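Local coordinates for penicillin-binding protein activator LpoA (Escherichia coli, PDB 6DR3), which regulates peptidoglycan synthesis as an outer-membrane lipoprotein essential for the function of penicillin-binding protein 1A, whose transpeptidase activity it stimulates in vitro, at residues A[18-21]-A[22-26]; A[30-33]-A[34-38]. All coordinates share one frame; numbering follows the deposited sequence.

Overall arrangement
Both interactions lie near one end of the all-helical amino-terminal domain of LpoA, which is built from TPR-like motifs, and their centres are about 10 Å apart. Interaction 1 is a contact within helix 18-25 and interaction 2 one within helix 30-47, so the two follow one another along the chain. The helices also pack side by side: Gln24 CB lies 3.4 Å from Trp36 CE2, Tyr21 CD1 lies 3.6 Å from Trp36 CZ3, and Met25 SD comes within 3.6 Å of Gln37 CB. The guanidinium group of Arg33 reaches back to the first helix, NH1 standing 2.9 Å from Met25 O. Trp36 thus takes part in both the second contact and the seam between the helices.

Interaction 1 of 2, residues A[18-21]-A[22-26]; sequences SAFY and LQQMQ
Phe20 and Gln24, one turn apart in this short helix, make a side-chain contact that involves an aromatic ring. The glutamine methylene CG sits over one face of the phenyl ring, shifted toward its rim, and forms a CH-pi contact with CG 4.1 Å from the ring centroid. Phe20 carries its ring on a CG anti to the backbone N (chi1 179°), which swings it toward the following turn. In Gln24 CG lies anti to the carbonyl carbon, and a bend at chi2 (-55°) turns the chain back over the ring, bringing its amide nitrogen NE2 to 3.8 Å from Phe20 CE1. Amide and ring planes are only 25° apart, so the amide lies nearly flat relative to the phenyl group instead of standing on end against it.

Leu22 lies against the preceding turn in another way: its CG is 3.1 Å from Ser18 O, the same carbonyl that accepts the 2.8 Å hydrogen bond from Leu22 N. The remaining i to i+4 bonds continue the pattern, with Gln23 N bonded to Ala19 O, Gln24 N to Phe20 O, and Met25 N to Tyr21 O at 2.8 Å. Met25 adds a side-chain contact to the last of these, its CB resting 3.4 Å from Tyr21 O.

The polar ends of two residues look beyond the contact. Ser18 OG is hydrogen-bonded to Glu47, and Tyr21 OH to the backbone N of Ala16. Helix 18-25 runs antiparallel to helix 30-47, which follows it in the chain, in a domain built from TPR-like motifs. Against helix 30-47 it places Ser18 on Ala43 and Leu22 on Ala40, while Leu22 and Met25 also touch Leu56 of helix 50-58.

Interaction 2 of 2, residues A[30-33]-A[34-38]; sequences DDTR and INWQL
Residues 30-33 and 34-38 form consecutive turns at the beginning of helix 30-47, joined by four i to i+4 hydrogen bonds: Ile34 N to Asp30 O, Asn35 N to Asp31 O, Trp36 N to Thr32 O and Gln37 N to Arg33 O. The bond from Gln37 N to Arg33 O is the shortest at 2.8 Å. That from Trp36 N to Thr32 O is longer, 3.2 Å, but almost straight at 172°. Asp30 has a positive phi of 60°, whereas phi is negative from Asp31 onward.

Thr32 and Trp36 run alongside each other on one flank. The threonine methyl CG2 is anti to the backbone N, a setting that carries it to the pyrrole side of the indole, 3.8 Å from Trp36 NE1. Trp36 CD1 also lies 3.2 Å from Thr32 O, so the indole adjoins both the backbone and the methyl of the earlier turn. Its NE1 is hydrogen-bonded to Gln5.

In this domain of TPR-like motifs, helix 30-47 packs antiparallel to helix 18-25 on one flank, where Trp36 meets Met25, and touches helix 66-82 as well, where Ile34 and Leu38 meet Gln68.

The side chains of Asp31 and Ile34 extend in a common direction, with Ile34 CD1 4.0 Å from Asp31 OD1. Asn35 CG lies beyond the carbonyl oxygen of Asp31, 3.4 Å from Asp31 O; its OD1 accepts a hydrogen bond from Gln68 NE2 and its ND2 is hydrogen-bonded to Asp4 OD2. Arg33 extends fully from CG to NE, and its NH1 is hydrogen-bonded to Ser28 O. Gln37 CB packs 3.3 Å from Arg33 O, and its NE2 is hydrogen-bonded to the backbone oxygen of Leu56.

Interaction 1 of 2, residues A[18-21]-A[22-26]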
loop_
_atom_site.group_PDB
_atom_site.type_symbol
_atom_site.label_atom_id
_atom_site.label_comp_id
_atom_site.label_asym_id
_atom_site.label_seq_id
_atom_site.Cartn_x
_atom_site.Cartn_y
_atom_site.Cartn_z
ATOM N N SER A 18 -11.083 2.674 16.685
ATOM C CA SER A 18 -11.384 4.070 16.985
ATOM C C SER A 18 -11.951 4.229 18.389
ATOM O O SER A 18 -11.685 5.230 19.063
ATOM C CB SER A 18 -12.359 4.627 15.948
ATOM O OG SER A 18 -13.560 3.876 15.928
ATOM N N ALA A 19 -12.739 3.254 18.850
ATOM C CA ALA A 19 -13.302 3.338 20.193
ATOM C C ALA A 19 -12.204 3.468 21.241
ATOM O O ALA A 19 -12.314 4.272 22.175
ATOM C CB ALA A 19 -14.173 2.114 20.472
ATOM N N PHE A 20 -11.132 2.686 21.100
ATOM C CA PHE A 20 -10.006 2.781 22.024
ATOM C C PHE A 20 -9.352 4.156 21.949
ATOM O O PHE A 20 -9.147 4.817 22.973
ATOM C CB PHE A 20 -8.993 1.680 21.708
ATOM C CG PHE A 20 -7.780 1.693 22.594
ATOM C CD1 PHE A 20 -7.819 1.128 23.856
ATOM C CD2 PHE A 20 -6.594 2.256 22.155
ATOM C CE1 PHE A 20 -6.699 1.135 24.668
ATOM C CE2 PHE A 20 -5.472 2.264 22.961
ATOM C CZ PHE A 20 -5.525 1.702 24.219
ATOM N N TYR A 21 -9.020 4.604 20.736
ATOM C CA TYR A 21 -8.356 5.894 20.575
ATOM C C TYR A 21 -9.217 7.034 21.103
ATOM O O TYR A 21 -8.707 7.958 21.747
ATOM C CB TYR A 21 -8.019 6.127 19.103
ATOM C CG TYR A 21 -7.011 5.156 18.525
ATOM C CD1 TYR A 21 -5.952 4.677 19.286
ATOM C CD2 TYR A 21 -7.120 4.721 17.212
ATOM C CE1 TYR A 21 -5.030 3.793 18.751
ATOM C CE2 TYR A 21 -6.204 3.840 16.670
ATOM C CZ TYR A 21 -5.164 3.378 17.441
ATOM O OH TYR A 21 -4.255 2.498 16.895
ATOM N N LEU A 22 -10.524 6.993 20.830
ATOM C CA LEU A 22 -11.410 8.045 21.316
ATOM C C LEU A 22 -11.485 8.037 22.838
ATOM O O LEU A 22 -11.550 9.101 23.466
ATOM C CB LEU A 22 -12.803 7.881 20.704
ATOM C CG LEU A 22 -12.891 8.128 19.193
ATOM C CD1 LEU A 22 -14.238 7.684 18.646
ATOM C CD2 LEU A 22 -12.642 9.595 18.866
ATOM N N GLN A 23 -11.471 6.851 23.447
ATOM C CA GLN A 23 -11.475 6.768 24.905
ATOM C C GLN A 23 -10.209 7.382 25.491
ATOM O O GLN A 23 -10.269 8.128 26.475
ATOM C CB GLN A 23 -11.620 5.311 25.344
ATOM C CG GLN A 23 -11.638 5.107 26.854
ATOM C CD GLN A 23 -12.802 5.810 27.525
ATOM O OE1 GLN A 23 -12.617 6.776 28.265
ATOM N NE2 GLN A 23 -14.011 5.321 27.274
ATOM N N GLN A 24 -9.052 7.077 24.899
ATOM C CA GLN A 24 -7.805 7.668 25.372
ATOM C C GLN A 24 -7.785 9.168 25.123
ATOM O O GLN A 24 -7.280 9.935 25.952
ATOM C CB GLN A 24 -6.610 7.000 24.690
ATOM C CG GLN A 24 -6.533 5.497 24.890
ATOM C CD GLN A 24 -6.538 5.103 26.351
ATOM O OE1 GLN A 24 -5.736 5.598 27.142
ATOM N NE2 GLN A 24 -7.456 4.218 26.722
ATOM N N MET A 25 -8.327 9.606 23.984
ATOM C CA MET A 25 -8.400 11.034 23.695
ATOM C C MET A 25 -9.137 11.776 24.801
ATOM O O MET A 25 -8.756 12.893 25.173
ATOM C CB MET A 25 -9.090 11.257 22.349
ATOM C CG MET A 25 -9.153 12.711 21.912
ATOM S SD MET A 25 -9.922 12.911 20.292
ATOM C CE MET A 25 -11.640 12.564 20.672
ATOM N N GLN A 26 -10.190 11.167 25.347
ATOM C CA GLN A 26 -10.988 11.801 26.385
ATOM C C GLN A 26 -10.314 11.781 27.752
ATOM O O GLN A 26 -10.819 12.423 28.679
ATOM C CB GLN A 26 -12.356 11.119 26.472
ATOM C CG GLN A 26 -13.207 11.296 25.221
ATOM C CD GLN A 26 -14.496 10.500 25.268
ATOM O OE1 GLN A 26 -14.741 9.745 26.209
ATOM N NE2 GLN A 26 -15.329 10.664 24.246
#

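Interaction 2 of 2, residues A[30-33]-A[34-38]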
loop_
_atom_site.group_PDB
_atom_site.type_symbol
_atom_site.label_atom_id
_atom_site.label_comp_id
_atom_site.label_asym_id
_atom_site.label_seq_id
_atom_site.Cartn_x
_atom_site.Cartn_y
_atom_site.Cartn_z
ATOM N N ASP A 30 -3.559 18.395 25.677
ATOM C CA ASP A 30 -2.365 18.972 25.035
ATOM C C ASP A 30 -1.912 18.012 23.926
ATOM O O ASP A 30 -2.759 17.449 23.215
ATOM C CB ASP A 30 -1.327 19.274 26.102
ATOM C CG ASP A 30 -0.198 20.149 25.589
ATOM O OD1 ASP A 30 -0.482 21.254 25.081
ATOM O OD2 ASP A 30 0.975 19.732 25.696
ATOM N N ASP A 31 -0.602 17.803 23.754
ATOM C CA ASP A 31 -0.108 17.034 22.615
ATOM C C ASP A 31 -0.507 15.568 22.711
ATOM O O ASP A 31 -0.790 14.930 21.690
ATOM C CB ASP A 31 1.412 17.168 22.517
ATOM C CG ASP A 31 1.842 18.506 21.950
ATOM O OD1 ASP A 31 1.383 18.858 20.842
ATOM O OD2 ASP A 31 2.629 19.212 22.616
ATOM N N THR A 32 -0.514 15.009 23.924
ATOM C CA THR A 32 -0.985 13.639 24.097
ATOM C C THR A 32 -2.376 13.472 23.501
ATOM O O THR A 32 -2.658 12.480 22.820
ATOM C CB THR A 32 -0.984 13.268 25.582
ATOM O OG1 THR A 32 0.333 13.443 26.118
ATOM C CG2 THR A 32 -1.419 11.822 25.787
ATOM N N ARG A 33 -3.256 14.448 23.738
ATOM C CA ARG A 33 -4.608 14.383 23.197
ATOM C C ARG A 33 -4.601 14.496 21.677
ATOM O O ARG A 33 -5.342 13.780 20.993
ATOM C CB ARG A 33 -5.465 15.487 23.817
ATOM C CG ARG A 33 -6.933 15.439 23.428
ATOM C CD ARG A 33 -7.660 16.689 23.883
ATOM N NE ARG A 33 -9.093 16.620 23.609
ATOM C CZ ARG A 33 -9.998 16.110 24.438
ATOM N NH1 ARG A 33 -9.634 15.611 25.615
ATOM N NH2 ARG A 33 -11.277 16.097 24.091
ATOM N N ILE A 34 -3.771 15.388 21.129
ATOM C CA ILE A 34 -3.691 15.532 19.677
ATOM C C ILE A 34 -3.282 14.215 19.035
ATOM O O ILE A 34 -3.842 13.806 18.010
ATOM C CB ILE A 34 -2.720 16.670 19.303
ATOM C CG1 ILE A 34 -3.322 18.025 19.688
ATOM C CG2 ILE A 34 -2.391 16.640 17.804
ATOM C CD1 ILE A 34 -2.366 19.193 19.525
ATOM N N ASN A 35 -2.294 13.533 19.617
ATOM C CA ASN A 35 -1.836 12.272 19.048
ATOM C C ASN A 35 -2.957 11.239 19.035
ATOM O O ASN A 35 -3.186 10.570 18.021
ATOM C CB ASN A 35 -0.625 11.757 19.828
ATOM C CG ASN A 35 0.601 12.627 19.636
ATOM O OD1 ASN A 35 0.746 13.299 18.614
ATOM N ND2 ASN A 35 1.493 12.617 20.620
ATOM N N TRP A 36 -3.668 11.093 20.157
ATOM C CA TRP A 36 -4.818 10.195 20.183
ATOM C C TRP A 36 -5.863 10.624 19.162
ATOM O O TRP A 36 -6.481 9.782 18.500
ATOM C CB TRP A 36 -5.434 10.153 21.583
ATOM C CG TRP A 36 -4.625 9.403 22.612
ATOM C CD1 TRP A 36 -4.179 9.883 23.808
ATOM C CD2 TRP A 36 -4.180 8.041 22.537
ATOM N NE1 TRP A 36 -3.485 8.908 24.482
ATOM C CE2 TRP A 36 -3.468 7.769 23.723
ATOM C CE3 TRP A 36 -4.313 7.027 21.582
ATOM C CZ2 TRP A 36 -2.893 6.526 23.981
ATOM C CZ3 TRP A 36 -3.740 5.791 21.842
ATOM C CH2 TRP A 36 -3.039 5.552 23.031
ATOM N N GLN A 37 -6.070 11.935 19.019
ATOM C CA GLN A 37 -7.048 12.433 18.059
ATOM C C GLN A 37 -6.652 12.069 16.634
ATOM O O GLN A 37 -7.494 11.634 15.840
ATOM C CB GLN A 37 -7.196 13.948 18.209
ATOM C CG GLN A 37 -8.259 14.561 17.317
ATOM C CD GLN A 37 -8.490 16.025 17.626
ATOM O OE1 GLN A 37 -7.932 16.564 18.581
ATOM N NE2 GLN A 37 -9.314 16.680 16.817
ATOM N N LEU A 38 -5.373 12.238 16.292
ATOM C CA LEU A 38 -4.904 11.845 14.967
ATOM C C LEU A 38 -5.114 10.355 14.732
ATOM O O LEU A 38 -5.451 9.935 13.619
ATOM C CB LEU A 38 -3.428 12.205 14.806
ATOM C CG LEU A 38 -3.104 13.693 14.675
ATOM C CD1 LEU A 38 -1.618 13.924 14.874
ATOM C CD2 LEU A 38 -3.551 14.224 13.319
#